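Local coordinates for glycosyl hydrolases family 2, sugar binding domain protein (Bacteroides uniformis str. 3978 T3 ii, PDB 6D1P) that is a gut bacterial beta-glucuronidase of glycoside hydrolase family 2, probably hydrolysing O-glycosidic bonds of glucuronide substrates, at residues His329-His334 / Leu574-Lys579; Phe360-His365 / Leu509-Gly514. All coordinates share one frame; numbering follows the deposited sequence. Where two conformers were deposited one is given.

Interaction 1 of 2, residues His329-His334 / Leu574-Lys579; sequences HRHEDH and LFWTFK. With NA (sodium ion), chain C.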
ATOM      1  N   HIS A 329      12.922 -27.800   9.963  1.00 20.54           N
ATOM      2  CA  HIS A 329      12.490 -27.110   8.754  1.00 21.33           C
ATOM      3  C   HIS A 329      13.076 -25.704   8.744  1.00 23.84           C
ATOM      4  O   HIS A 329      13.522 -25.183   9.776  1.00 23.82           O
ATOM      5  CB  HIS A 329      10.963 -26.941   8.631  1.00 22.82           C
ATOM      6  CG  HIS A 329      10.157 -28.191   8.769  1.00 19.49           C
ATOM      7  ND1 HIS A 329       9.998 -28.847   9.969  1.00 19.51           N
ATOM      8  CD2 HIS A 329       9.371 -28.840   7.879  1.00 21.86           C
ATOM      9  CE1 HIS A 329       9.187 -29.875   9.803  1.00 20.71           C
ATOM     10  NE2 HIS A 329       8.789 -29.891   8.544  1.00 23.02           N
ATOM     11  N   ARG A 330      13.026 -25.081   7.568  1.00 21.72           N
ATOM     12  CA  ARG A 330      13.309 -23.659   7.414  1.00 21.78           C
ATOM     13  C   ARG A 330      12.359 -23.099   6.367  1.00 21.72           C
ATOM     14  O   ARG A 330      11.954 -23.805   5.438  1.00 22.37           O
ATOM     15  CB  ARG A 330      14.768 -23.394   6.990  1.00 20.02           C
ATOM     16  CG  ARG A 330      15.044 -23.756   5.539  1.00 22.87           C
ATOM     17  CD  ARG A 330      16.474 -23.453   5.094  1.00 24.99           C
ATOM     18  NE  ARG A 330      16.821 -22.034   5.180  1.00 23.22           N
ATOM     19  CZ  ARG A 330      16.528 -21.131   4.250  1.00 22.72           C
ATOM     20  NH1 ARG A 330      15.873 -21.483   3.155  1.00 21.40           N
ATOM     21  NH2 ARG A 330      16.899 -19.869   4.411  1.00 23.91           N
ATOM     22  N   HIS A 331      11.976 -21.837   6.545  1.00 24.00           N
ATOM     23  CA  HIS A 331      11.218 -21.097   5.545  1.00 21.27           C
ATOM     24  C   HIS A 331      12.167 -20.173   4.807  1.00 23.76           C
ATOM     25  O   HIS A 331      13.258 -19.857   5.294  1.00 25.44           O
ATOM     26  CB  HIS A 331      10.095 -20.276   6.191  1.00 21.14           C
ATOM     27  CG  HIS A 331       8.747 -20.927   6.137  1.00 20.07           C
ATOM     28  ND1 HIS A 331       8.125 -21.264   4.951  1.00 20.27           N
ATOM     29  CD2 HIS A 331       7.889 -21.285   7.124  1.00 17.30           C
ATOM     30  CE1 HIS A 331       6.955 -21.818   5.210  1.00 20.30           C
ATOM     31  NE2 HIS A 331       6.784 -21.840   6.519  1.00 20.09           N
ATOM     32  N   GLU A 332      11.767 -19.738   3.616  0.54 23.21           N
ATOM     33  CA  GLU A 332      12.553 -18.720   2.918  0.54 23.27           C
ATOM     34  C   GLU A 332      12.051 -17.355   3.390  0.54 24.54           C
ATOM     35  O   GLU A 332      11.231 -16.685   2.754  0.54 23.64           O
ATOM     36  CB  GLU A 332      12.492 -18.918   1.408  0.54 23.10           C
ATOM     37  CG  GLU A 332      13.504 -19.994   0.962  0.54 22.96           C
ATOM     38  CD  GLU A 332      13.696 -20.073  -0.540  0.54 25.13           C
ATOM     39  OE1 GLU A 332      12.864 -19.484  -1.284  0.54 24.36           O
ATOM     40  OE2 GLU A 332      14.676 -20.727  -0.970  0.54 21.72           O
ATOM     41  N   ASP A 333      12.576 -16.961   4.550  1.00 22.35           N
ATOM     42  CA  ASP A 333      12.091 -15.864   5.369  1.00 23.13           C
ATOM     43  C   ASP A 333      13.225 -15.474   6.312  1.00 26.53           C
ATOM     44  O   ASP A 333      13.893 -16.353   6.873  1.00 26.77           O
ATOM     45  CB  ASP A 333      10.845 -16.300   6.163  1.00 20.67           C
ATOM     46  CG  ASP A 333      10.347 -15.235   7.135  1.00 21.79           C
ATOM     47  OD1 ASP A 333       9.432 -14.470   6.779  1.00 23.27           O
ATOM     48  OD2 ASP A 333      10.850 -15.162   8.276  1.00 26.37           O
ATOM     49  N   HIS A 334      13.453 -14.170   6.464  1.00 22.13           N
ATOM     50  CA  HIS A 334      14.459 -13.693   7.401  1.00 21.23           C
ATOM     51  C   HIS A 334      14.175 -12.234   7.737  1.00 25.49           C
ATOM     52  O   HIS A 334      13.569 -11.506   6.942  1.00 22.13           O
ATOM     53  CB  HIS A 334      15.878 -13.836   6.844  1.00 21.62           C
ATOM     54  CG  HIS A 334      16.937 -13.693   7.889  1.00 28.15           C
ATOM     55  ND1 HIS A 334      17.512 -14.779   8.517  1.00 24.30           N
ATOM     56  CD2 HIS A 334      17.490 -12.592   8.457  1.00 24.72           C
ATOM     57  CE1 HIS A 334      18.396 -14.354   9.403  1.00 26.33           C
ATOM     58  NE2 HIS A 334      18.399 -13.031   9.389  1.00 27.91           N
ATOM     59  N   LEU A 574      11.170 -34.307  12.042  1.00 25.95           N
ATOM     60  CA  LEU A 574      11.597 -32.933  11.782  1.00 20.68           C
ATOM     61  C   LEU A 574      10.771 -32.027  12.676  1.00 23.23           C
ATOM     62  O   LEU A 574       9.553 -31.914  12.488  1.00 23.53           O
ATOM     63  CB  LEU A 574      11.405 -32.549  10.316  1.00 20.40           C
ATOM     64  CG  LEU A 574      11.914 -33.587   9.315  1.00 25.47           C
ATOM     65  CD1 LEU A 574      10.746 -34.406   8.726  1.00 23.55           C
ATOM     66  CD2 LEU A 574      12.727 -32.934   8.223  1.00 24.35           C
ATOM     67  N   PHE A 575      11.405 -31.381  13.650  1.00 20.04           N
ATOM     68  CA  PHE A 575      10.634 -30.429  14.429  1.00 21.03           C
ATOM     69  C   PHE A 575      10.370 -29.187  13.588  1.00 22.19           C
ATOM     70  O   PHE A 575      11.087 -28.895  12.628  1.00 22.56           O
ATOM     71  CB  PHE A 575      11.322 -30.091  15.758  1.00 21.86           C
ATOM     72  CG  PHE A 575      12.525 -29.182  15.646  1.00 24.92           C
ATOM     73  CD1 PHE A 575      13.808 -29.717  15.522  1.00 25.00           C
ATOM     74  CD2 PHE A 575      12.384 -27.794  15.757  1.00 20.98           C
ATOM     75  CE1 PHE A 575      14.932 -28.879  15.465  1.00 22.32           C
ATOM     76  CE2 PHE A 575      13.488 -26.943  15.683  1.00 20.56           C
ATOM     77  CZ  PHE A 575      14.765 -27.482  15.547  1.00 26.36           C
ATOM     78  N   TRP A 576       9.273 -28.503  13.903  1.00 24.27           N
ATOM     79  CA  TRP A 576       8.885 -27.258  13.243  1.00 20.73           C
ATOM     80  C   TRP A 576       9.011 -26.170  14.295  1.00 18.97           C
ATOM     81  O   TRP A 576       8.214 -26.123  15.238  1.00 19.90           O
ATOM     82  CB  TRP A 576       7.465 -27.339  12.682  1.00 21.42           C
ATOM     83  CG  TRP A 576       7.015 -26.088  11.946  1.00 21.14           C
ATOM     84  CD1 TRP A 576       6.596 -24.916  12.500  1.00 19.80           C
ATOM     85  CD2 TRP A 576       6.960 -25.907  10.528  1.00 18.18           C
ATOM     86  NE1 TRP A 576       6.304 -24.007  11.515  1.00 19.68           N
ATOM     87  CE2 TRP A 576       6.515 -24.587  10.294  1.00 20.44           C
ATOM     88  CE3 TRP A 576       7.242 -26.735   9.432  1.00 17.69           C
ATOM     89  CZ2 TRP A 576       6.319 -24.075   9.001  1.00 18.92           C
ATOM     90  CZ3 TRP A 576       7.069 -26.229   8.150  1.00 20.00           C
ATOM     91  CH2 TRP A 576       6.611 -24.902   7.943  1.00 20.28           C
ATOM     92  N   THR A 577      10.001 -25.301  14.150  1.00 19.03           N
ATOM     93  CA  THR A 577      10.833 -25.170  12.964  1.00 19.77           C
ATOM     94  C   THR A 577      12.133 -24.562  13.459  1.00 20.62           C
ATOM     95  O   THR A 577      12.252 -24.255  14.660  1.00 20.92           O
ATOM     96  CB  THR A 577      10.159 -24.263  11.861  1.00 21.55           C
ATOM     97  OG1 THR A 577      10.955 -24.262  10.667  1.00 22.04           O
ATOM     98  CG2 THR A 577       9.957 -22.825  12.353  1.00 17.12           C
ATOM     99  N   PHE A 578      13.120 -24.383  12.574  1.00 20.33           N
ATOM    100  CA  PHE A 578      14.418 -23.901  13.050  1.00 21.44           C
ATOM    101  C   PHE A 578      14.330 -22.468  13.563  1.00 21.35           C
ATOM    102  O   PHE A 578      14.828 -22.157  14.655  1.00 23.39           O
ATOM    103  CB  PHE A 578      15.473 -23.997  11.950  1.00 22.57           C
ATOM    104  CG  PHE A 578      16.822 -23.470  12.371  1.00 22.63           C
ATOM    105  CD1 PHE A 578      17.553 -24.108  13.374  1.00 25.67           C
ATOM    106  CD2 PHE A 578      17.359 -22.332  11.774  1.00 22.31           C
ATOM    107  CE1 PHE A 578      18.808 -23.609  13.782  1.00 27.67           C
ATOM    108  CE2 PHE A 578      18.597 -21.831  12.160  1.00 23.79           C
ATOM    109  CZ  PHE A 578      19.329 -22.460  13.174  1.00 24.48           C
ATOM    110  N   LYS A 579      13.684 -21.587  12.788  1.00 18.12           N
ATOM    111  CA  LYS A 579      13.758 -20.144  12.978  1.00 21.05           C
ATOM    112  C   LYS A 579      12.370 -19.512  12.943  1.00 19.47           C
ATOM    113  O   LYS A 579      11.558 -19.836  12.070  1.00 19.71           O
ATOM    114  CB  LYS A 579      14.648 -19.521  11.891  1.00 21.50           C
ATOM    115  CG  LYS A 579      15.021 -18.068  12.127  1.00 24.30           C
ATOM    116  CD  LYS A 579      16.142 -17.630  11.177  1.00 25.37           C
ATOM    117  CE  LYS A 579      15.604 -17.498   9.741  1.00 28.36           C
ATOM    118  NZ  LYS A 579      16.727 -17.716   8.808  1.00 31.16           N
TER
HETATM  119 NA    NA C 901      12.761 -17.127   9.482  1.00 30.90          NA
HETATM  120  O   HOH W   1      14.926 -19.504   7.144  1.00 23.76           O
HETATM  121  O   HOH W   2      12.805 -19.792   8.585  1.00 22.60           O
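This is a buried loop-to-loop contact in the TIM barrel of a family 2 glycoside hydrolase. It joins the nearly parallel segments (11° apart) leaving strands 321-329 and 572-574, parallel neighbours in the barrel. The Trp576-Thr577 peptide bond is cis, as is characteristic of a tryptophan at the end of the eighth strand in this clan.

His329 makes the largest single contribution to the contact. With CG anti to the carbonyl carbon (chi1 -53°), the ring is set with ND1 toward Phe575 O and one face toward Trp576. His329 ND1 donates to Phe575 O at 2.9 Å, from above the carbonyl plane, with the acceptor in the ring plane. His329 NE2 is hydrogen-bonded to Arg362 NH1. The edge of Trp576 points at one face of His329, a T-shaped pair with planes at 57°. Trp576 CE3 comes to 3.3 Å from His329 CG. The far end of the indole reaches His331, whose NE2 lies 3.4 Å from Trp576 CZ2 and whose ND1 is hydrogen-bonded to Tyr366 OH. An alanine in place of His329 would lose the bonds to Phe575 O and Arg362 and the face under Trp576, and would probably loosen the indole.

Phe578 N donates to His329 O at 2.9 Å. Thr577 OG1 lies 2.9 Å from His329 O and may add a weak bond.

Asp333 binds a sodium ion through its O and OD2, with water 2 and Asp580 as further ligands; Tyr187 OH holds OD1. Lys579 pairs with Glu349, and its NZ also donates to His334 ND1 at 3.1 Å, near the imidazole plane.

Interaction 2 of 2, residues Phe360-His365 / Leu509-Gly514; sequences FIRLGH and LHAEWG. With GOL (glycerol), chain F.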
ATOM      1  N   PHE A 360      18.950 -33.542   8.836  1.00 25.88           N
ATOM      2  CA  PHE A 360      17.777 -33.721   8.003  1.00 23.82           C
ATOM      3  C   PHE A 360      16.976 -32.427   8.022  1.00 25.50           C
ATOM      4  O   PHE A 360      16.858 -31.782   9.065  1.00 22.89           O
ATOM      5  CB  PHE A 360      16.952 -34.903   8.539  1.00 24.67           C
ATOM      6  CG  PHE A 360      15.801 -35.312   7.656  1.00 23.74           C
ATOM      7  CD1 PHE A 360      15.923 -35.303   6.278  1.00 22.20           C
ATOM      8  CD2 PHE A 360      14.609 -35.743   8.216  1.00 22.86           C
ATOM      9  CE1 PHE A 360      14.865 -35.700   5.464  1.00 24.54           C
ATOM     10  CE2 PHE A 360      13.551 -36.142   7.412  1.00 24.47           C
ATOM     11  CZ  PHE A 360      13.675 -36.115   6.034  1.00 22.64           C
ATOM     12  N   ILE A 361      16.425 -32.045   6.876  1.00 23.67           N
ATOM     13  CA  ILE A 361      15.631 -30.828   6.833  1.00 23.41           C
ATOM     14  C   ILE A 361      14.541 -30.972   5.776  1.00 24.57           C
ATOM     15  O   ILE A 361      14.773 -31.502   4.682  1.00 23.98           O
ATOM     16  CB  ILE A 361      16.526 -29.597   6.580  1.00 24.40           C
ATOM     17  CG1 ILE A 361      15.702 -28.301   6.673  1.00 23.42           C
ATOM     18  CG2 ILE A 361      17.274 -29.729   5.244  1.00 19.75           C
ATOM     19  CD1 ILE A 361      16.572 -27.039   6.705  1.00 22.55           C
ATOM     20  N   ARG A 362      13.343 -30.513   6.131  1.00 22.40           N
ATOM     21  CA  ARG A 362      12.249 -30.309   5.193  1.00 24.92           C
ATOM     22  C   ARG A 362      12.173 -28.821   4.864  1.00 21.76           C
ATOM     23  O   ARG A 362      12.070 -27.989   5.768  1.00 21.28           O
ATOM     24  CB  ARG A 362      10.928 -30.813   5.784  1.00 23.14           C
ATOM     25  CG  ARG A 362       9.677 -30.587   4.925  1.00 24.80           C
ATOM     26  CD  ARG A 362       8.506 -31.367   5.530  1.00 22.60           C
ATOM     27  NE  ARG A 362       7.180 -31.009   5.009  1.00 22.55           N
ATOM     28  CZ  ARG A 362       6.189 -30.525   5.755  1.00 21.53           C
ATOM     29  NH1 ARG A 362       6.367 -30.288   7.057  1.00 19.74           N
ATOM     30  NH2 ARG A 362       5.018 -30.271   5.197  1.00 20.12           N
ATOM     31  N   LEU A 363      12.219 -28.495   3.574  1.00 23.41           N
ATOM     32  CA  LEU A 363      12.443 -27.123   3.111  1.00 23.73           C
ATOM     33  C   LEU A 363      11.125 -26.347   2.985  1.00 22.38           C
ATOM     34  O   LEU A 363      10.756 -25.861   1.915  1.00 20.70           O
ATOM     35  CB  LEU A 363      13.192 -27.144   1.782  1.00 20.41           C
ATOM     36  CG  LEU A 363      14.572 -27.819   1.808  1.00 27.13           C
ATOM     37  CD1 LEU A 363      15.208 -27.803   0.426  1.00 25.88           C
ATOM     38  CD2 LEU A 363      15.488 -27.145   2.828  1.00 23.27           C
ATOM     39  N   GLY A 364      10.445 -26.189   4.117  1.00 20.66           N
ATOM     40  CA  GLY A 364       9.177 -25.503   4.088  1.00 21.28           C
ATOM     41  C   GLY A 364       8.196 -26.242   3.198  1.00 26.78           C
ATOM     42  O   GLY A 364       8.255 -27.470   3.047  1.00 24.07           O
ATOM     43  N   HIS A 365       7.315 -25.478   2.548  1.00 20.33           N
ATOM     44  CA  HIS A 365       6.248 -26.049   1.744  1.00 23.18           C
ATOM     45  C   HIS A 365       6.426 -25.746   0.262  1.00 23.61           C
ATOM     46  O   HIS A 365       5.446 -25.629  -0.477  1.00 19.83           O
ATOM     47  CB  HIS A 365       4.889 -25.552   2.244  1.00 19.15           C
ATOM     48  CG  HIS A 365       4.624 -25.881   3.677  1.00 20.31           C
ATOM     49  ND1 HIS A 365       4.777 -27.157   4.190  1.00 21.93           N
ATOM     50  CD2 HIS A 365       4.234 -25.104   4.715  1.00 19.86           C
ATOM     51  CE1 HIS A 365       4.470 -27.152   5.476  1.00 18.21           C
ATOM     52  NE2 HIS A 365       4.141 -25.918   5.819  1.00 19.75           N
ATOM     53  N   LEU A 509       6.947 -41.239   9.097  1.00 24.62           N
ATOM     54  CA  LEU A 509       7.964 -40.228   9.326  1.00 22.94           C
ATOM     55  C   LEU A 509       7.270 -39.073  10.019  1.00 24.85           C
ATOM     56  O   LEU A 509       6.240 -38.602   9.529  1.00 25.06           O
ATOM     57  CB  LEU A 509       8.590 -39.793   7.998  1.00 25.25           C
ATOM     58  CG  LEU A 509       9.708 -38.758   8.019  1.00 31.52           C
ATOM     59  CD1 LEU A 509      10.782 -39.139   9.039  1.00 29.89           C
ATOM     60  CD2 LEU A 509      10.306 -38.634   6.623  1.00 26.78           C
ATOM     61  N   HIS A 510       7.781 -38.644  11.168  1.00 21.35           N
ATOM     62  CA  HIS A 510       7.083 -37.609  11.920  1.00 23.75           C
ATOM     63  C   HIS A 510       7.557 -36.232  11.449  1.00 24.14           C
ATOM     64  O   HIS A 510       8.606 -35.743  11.865  1.00 28.31           O
ATOM     65  CB  HIS A 510       7.265 -37.789  13.419  1.00 16.90           C
ATOM     66  CG  HIS A 510       6.492 -36.799  14.228  1.00 21.53           C
ATOM     67  ND1 HIS A 510       6.248 -36.962  15.573  1.00 20.26           N
ATOM     68  CD2 HIS A 510       5.916 -35.620  13.881  1.00 20.28           C
ATOM     69  CE1 HIS A 510       5.554 -35.931  16.021  1.00 22.12           C
ATOM     70  NE2 HIS A 510       5.346 -35.098  15.017  1.00 20.49           N
ATOM     71  N   ALA A 511       6.772 -35.598  10.589  1.00 21.55           N
ATOM     72  CA  ALA A 511       7.044 -34.235  10.136  1.00 24.22           C
ATOM     73  C   ALA A 511       6.196 -33.267  10.950  1.00 19.92           C
ATOM     74  O   ALA A 511       4.961 -33.365  10.939  1.00 20.84           O
ATOM     75  CB  ALA A 511       6.750 -34.073   8.644  1.00 20.80           C
ATOM     76  N   GLU A 512       6.876 -32.369  11.674  1.00 18.73           N
ATOM     77  CA  GLU A 512       6.349 -31.228  12.422  1.00 22.18           C
ATOM     78  C   GLU A 512       6.000 -31.631  13.845  1.00 20.11           C
ATOM     79  O   GLU A 512       5.168 -32.515  14.060  1.00 21.75           O
ATOM     80  CB  GLU A 512       5.130 -30.575  11.734  1.00 17.94           C
ATOM     81  CG  GLU A 512       5.426 -30.033  10.352  1.00 19.70           C
ATOM     82  CD  GLU A 512       4.326 -29.090   9.816  1.00 21.45           C
ATOM     83  OE1 GLU A 512       3.599 -28.479  10.630  1.00 20.19           O
ATOM     84  OE2 GLU A 512       4.178 -28.988   8.574  1.00 20.62           O
ATOM     85  N   TRP A 513       6.650 -30.979  14.810  1.00 20.29           N
ATOM     86  CA  TRP A 513       6.351 -31.025  16.235  1.00 18.20           C
ATOM     87  C   TRP A 513       7.198 -29.958  16.906  1.00 19.22           C
ATOM     88  O   TRP A 513       8.179 -29.476  16.335  1.00 21.44           O
ATOM     89  CB  TRP A 513       6.650 -32.394  16.855  1.00 21.82           C
ATOM     90  CG  TRP A 513       8.081 -32.794  16.759  1.00 18.14           C
ATOM     91  CD1 TRP A 513       8.686 -33.427  15.712  1.00 21.06           C
ATOM     92  CD2 TRP A 513       9.096 -32.602  17.752  1.00 22.84           C
ATOM     93  NE1 TRP A 513      10.020 -33.637  15.987  1.00 20.18           N
ATOM     94  CE2 TRP A 513      10.290 -33.152  17.241  1.00 21.06           C
ATOM     95  CE3 TRP A 513       9.108 -32.032  19.031  1.00 21.60           C
ATOM     96  CZ2 TRP A 513      11.477 -33.151  17.965  1.00 22.41           C
ATOM     97  CZ3 TRP A 513      10.289 -32.023  19.740  1.00 21.76           C
ATOM     98  CH2 TRP A 513      11.458 -32.575  19.208  1.00 23.24           C
ATOM     99  N   GLY A 514       6.829 -29.623  18.134  1.00 19.82           N
ATOM    100  CA  GLY A 514       7.514 -28.593  18.890  1.00 16.86           C
ATOM    101  C   GLY A 514       6.514 -27.629  19.497  1.00 20.79           C
ATOM    102  O   GLY A 514       5.521 -28.068  20.092  1.00 19.75           O
TER
HETATM  103  C1  GOL F 904       2.675 -24.783  10.137  1.00 27.80           C
HETATM  104  O1  GOL F 904       3.482 -25.858  10.585  1.00 24.32           O
HETATM  105  C2  GOL F 904       2.025 -25.176   8.807  1.00 24.37           C
HETATM  106  O2  GOL F 904       2.818 -24.858   7.709  1.00 25.22           O
HETATM  107  C3  GOL F 904       1.698 -26.670   8.925  1.00 20.15           C
HETATM  108  O3  GOL F 904       2.288 -27.319   7.843  1.00 21.04           O
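Three flat groups meet their partners at the edge. The Arg362 guanidinium has Glu512 OE2 in its plane. The His365 ring has Glu512 OE2 and glycerol O2 at its edge, while Trp576 lies against it with the ring planes nearly parallel. The Phe360 ring has Leu509 CD2 at its edge, 4.2 Å from Phe360 CE2, where the two side chains meet tip to tip.

The segments belong to strands 360-362 and 510-511 of the TIM barrel. Strands 321-329 and 572-574 lie between them in the sheet, so the side chains reach across the barrel interior. Even the nearest CA atoms, those of Arg362 and Ala511, are 8.2 Å apart.

Arg362 bridges that gap. With CG anti to the backbone N (chi1 177°) and the chain extended to NE, it reaches across the barrel. Arg362 NH1 donates to Glu512 OE2 at 3.0 Å and 173°, a nearly straight hydrogen bond that forms part of a salt bridge. The carboxylate uses its anti lone pair, and the two planes are 25° apart. Glu386 holds Arg362 at NE and His365 at ND1, so it positions both groups.

A glycerol, probably from the crystallisation liquor, occupies the pocket. Its O3 donates to Glu512 OE2 and its O1 to Glu512 OE1, each at 2.6 Å. Glycerol O2 is 2.5 Å from His365 NE2, a hydrogen bond.

The end of the seventh barrel strand is where family 2 hydrolases carry their nucleophile, and the place of Glu512 is consistent with that role. The arginine on OE2 would be expected to favour an ionised carboxylate.

Both interactions sit in one TIM barrel, with centres about 8 Å apart. Along the chain the order is 329-334, 360-365, 509-514, 574-579, so both segments of interaction 2 fall between the two of interaction 1. Around the barrel the parallel strands run 360-362, 321-329, 572-574, 510-511. Interaction 1 joins the two middle neighbours, and interaction 2 spans the outer two. The pairs also touch directly. Glu512 N lies 2.8 Å from Leu574 O, a probable hydrogen bond, and Leu574 CD2 packs on Arg362 N. Together they build adjoining parts of the pocket at the strand ends, which is consistent with a glycosidase active site.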